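Long-range contact in Rik1-associated factor 1 (Schizosaccharomyces pombe, PDB 4O9D), which serves in the Clr4 methyltransferase complex, which ubiquitylates and methylates histone H3 to establish heterochromatin: residues 301-306 / 314-319. Numbering follows the deposited sequence.
Sequences QTFVWD and LSLLKH
Gln301 lays its extended side chain alongside Lys318 and across the end of Leu316, both on the antiparallel partner strand. Its CG sits between the backbone N and the carbonyl carbon (chi1 61°), and from there CD lies 3.6 Å from Leu316 CD1 while OE1 rests along the aliphatic part of Lys318, 3.5 Å from its CG. The amide NE2 is hydrogen-bonded to Asp299. An alanine here would probably leave Leu316 CD1 and the Lys318 methylenes without this cover and Asp299 without this amide donor.

Thr302 faces the other side of the sheet and forms a hydrogen-bonded pair with Leu317. The bond from Leu317 N to Thr302 O is nearly straight (2.9 Å, 173°); the return bond from Thr302 N to Leu317 O is more bent, and its donor is tilted from the carbonyl plane. The same Leu317 O accepts a second hydrogen bond, from a water that also joins Thr302 OG1. That hydroxyl is bonded to Ser296 of strand 292-297 as well.

With Phe303 the chain returns to the side of Gln301. Leu316 sets CD1 over the ring centre, 4.1 Å from the centroid, a CH-pi contact, while its CD2 lies near CZ; CD1 therefore touches both the ring face and the Gln301 chain, which it meets from roughly perpendicular directions.

Val304 turns back and brings CG2 to within 3.7 Å of Leu317 CD1, a leucine that also packs on Phe351 of the next sheet. Val304 N donates to Ser315 O (3.0 Å), and Val304 O accepts the N-H groups of both Leu314 and, weakly, Ser315.

This doubled pairing is a classic beta bulge. It lies at the loop end of the hairpin formed by the third strand and the outermost fourth strand of a four-stranded blade in a WD40 beta-propeller.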
loop_
_atom_site.group_PDB
_atom_site.type_symbol
_atom_site.label_atom_id
_atom_site.label_comp_id
_atom_site.label_asym_id
_atom_site.label_seq_id
_atom_site.Cartn_x
_atom_site.Cartn_y
_atom_site.Cartn_z
ATOM N N GLN A 301 -2.932 -0.386 -18.121
ATOM C CA GLN A 301 -1.731 -1.011 -18.682
ATOM C C GLN A 301 -0.520 -0.536 -17.900
ATOM O O GLN A 301 -0.619 0.443 -17.171
ATOM C CB GLN A 301 -1.585 -0.684 -20.174
ATOM C CG GLN A 301 -1.450 0.796 -20.473
ATOM C CD GLN A 301 -1.699 1.099 -21.949
ATOM O OE1 GLN A 301 -2.117 0.216 -22.716
ATOM N NE2 GLN A 301 -1.464 2.351 -22.351
ATOM N N THR A 302 0.597 -1.254 -18.029
ATOM C CA THR A 302 1.824 -0.952 -17.284
ATOM C C THR A 302 2.950 -0.700 -18.273
ATOM O O THR A 302 3.259 -1.580 -19.108
ATOM C CB THR A 302 2.242 -2.151 -16.408
ATOM O OG1 THR A 302 1.242 -2.412 -15.412
ATOM C CG2 THR A 302 3.597 -1.908 -15.753
ATOM N N PHE A 303 3.545 0.489 -18.216
ATOM C CA PHE A 303 4.760 0.761 -18.990
ATOM C C PHE A 303 5.972 0.215 -18.227
ATOM O O PHE A 303 6.014 0.305 -17.011
ATOM C CB PHE A 303 4.919 2.269 -19.272
ATOM C CG PHE A 303 4.008 2.784 -20.368
ATOM C CD1 PHE A 303 2.691 3.072 -20.111
ATOM C CD2 PHE A 303 4.484 2.955 -21.664
ATOM C CE1 PHE A 303 1.857 3.539 -21.095
ATOM C CE2 PHE A 303 3.649 3.411 -22.660
ATOM C CZ PHE A 303 2.330 3.711 -22.369
ATOM N N VAL A 304 6.932 -0.361 -18.947
ATOM C CA VAL A 304 8.163 -0.880 -18.348
ATOM C C VAL A 304 9.391 -0.304 -19.039
ATOM O O VAL A 304 9.397 -0.203 -20.262
ATOM C CB VAL A 304 8.247 -2.378 -18.467
ATOM C CG1 VAL A 304 9.509 -2.883 -17.735
ATOM C CG2 VAL A 304 6.967 -3.025 -17.882
ATOM N N TRP A 305 10.417 0.052 -18.249
ATOM C CA TRP A 305 11.661 0.619 -18.766
ATOM C C TRP A 305 12.845 -0.173 -18.249
ATOM O O TRP A 305 12.845 -0.654 -17.128
ATOM C CB TRP A 305 11.862 2.073 -18.281
ATOM C CG TRP A 305 10.905 3.075 -18.800
ATOM C CD1 TRP A 305 11.006 3.778 -19.970
ATOM C CD2 TRP A 305 9.698 3.521 -18.167
ATOM N NE1 TRP A 305 9.931 4.620 -20.103
ATOM C CE2 TRP A 305 9.120 4.491 -19.009
ATOM C CE3 TRP A 305 9.055 3.197 -16.968
ATOM C CZ2 TRP A 305 7.928 5.145 -18.694
ATOM C CZ3 TRP A 305 7.864 3.848 -16.653
ATOM C CH2 TRP A 305 7.310 4.804 -17.518
ATOM N N ASP A 306 13.866 -0.286 -19.081
ATOM C CA ASP A 306 15.167 -0.768 -18.680
ATOM C C ASP A 306 15.934 0.460 -18.253
ATOM O O ASP A 306 16.188 1.342 -19.066
ATOM C CB ASP A 306 15.848 -1.393 -19.906
ATOM C CG ASP A 306 17.273 -1.836 -19.642
ATOM O OD1 ASP A 306 17.908 -1.411 -18.651
ATOM O OD2 ASP A 306 17.765 -2.639 -20.449
ATOM N N LEU A 314 10.460 -0.285 -22.545
ATOM C CA LEU A 314 10.924 -1.553 -23.065
ATOM C C LEU A 314 9.714 -2.366 -23.504
ATOM O O LEU A 314 9.769 -3.153 -24.456
ATOM C CB LEU A 314 11.680 -2.296 -21.981
ATOM C CG LEU A 314 11.815 -3.791 -22.193
ATOM C CD1 LEU A 314 12.643 -4.084 -23.434
ATOM C CD2 LEU A 314 12.430 -4.387 -20.938
ATOM N N SER A 315 8.610 -2.189 -22.788
ATOM C CA SER A 315 7.417 -2.948 -23.102
ATOM C C SER A 315 6.189 -2.277 -22.528
ATOM O O SER A 315 6.282 -1.363 -21.699
ATOM C CB SER A 315 7.531 -4.362 -22.537
ATOM O OG SER A 315 6.488 -5.171 -23.054
ATOM N N LEU A 316 5.043 -2.744 -22.998
ATOM C CA LEU A 316 3.756 -2.251 -22.574
ATOM C C LEU A 316 2.871 -3.466 -22.289
ATOM O O LEU A 316 2.569 -4.278 -23.186
ATOM C CB LEU A 316 3.192 -1.377 -23.666
ATOM C CG LEU A 316 1.796 -0.812 -23.468
ATOM C CD1 LEU A 316 1.569 -0.453 -22.049
ATOM C CD2 LEU A 316 1.646 0.406 -24.373
ATOM N N LEU A 317 2.500 -3.611 -21.022
ATOM C CA LEU A 317 1.816 -4.802 -20.543
ATOM C C LEU A 317 0.347 -4.486 -20.333
ATOM O O LEU A 317 -0.007 -3.847 -19.333
ATOM C CB LEU A 317 2.410 -5.233 -19.209
ATOM C CG LEU A 317 3.937 -5.213 -19.070
ATOM C CD1 LEU A 317 4.219 -5.530 -17.609
ATOM C CD2 LEU A 317 4.618 -6.223 -20.002
ATOM N N LYS A 318 -0.507 -4.949 -21.245
ATOM C CA LYS A 318 -1.891 -4.496 -21.293
ATOM C C LYS A 318 -2.896 -5.431 -20.614
ATOM O O LYS A 318 -2.772 -6.646 -20.676
ATOM C CB LYS A 318 -2.309 -4.313 -22.750
ATOM C CG LYS A 318 -1.624 -3.160 -23.453
ATOM C CD LYS A 318 -1.886 -3.210 -24.970
ATOM C CE LYS A 318 -1.708 -1.823 -25.594
ATOM N NZ LYS A 318 -1.907 -1.798 -27.071
ATOM N N HIS A 319 -3.914 -4.858 -19.984
ATOM C CA HIS A 319 -5.063 -5.667 -19.588
ATOM C C HIS A 319 -6.214 -5.422 -20.554
ATOM O O HIS A 319 -6.139 -4.561 -21.427
ATOM C CB HIS A 319 -5.508 -5.361 -18.158
ATOM C CG HIS A 319 -4.692 -6.059 -17.117
ATOM N ND1 HIS A 319 -5.209 -7.039 -16.292
ATOM C CD2 HIS A 319 -3.388 -5.938 -16.787
ATOM C CE1 HIS A 319 -4.256 -7.480 -15.494
ATOM N NE2 HIS A 319 -3.143 -6.833 -15.775
HETATM O O HOH W 1 -0.276 -4.287 -16.655
#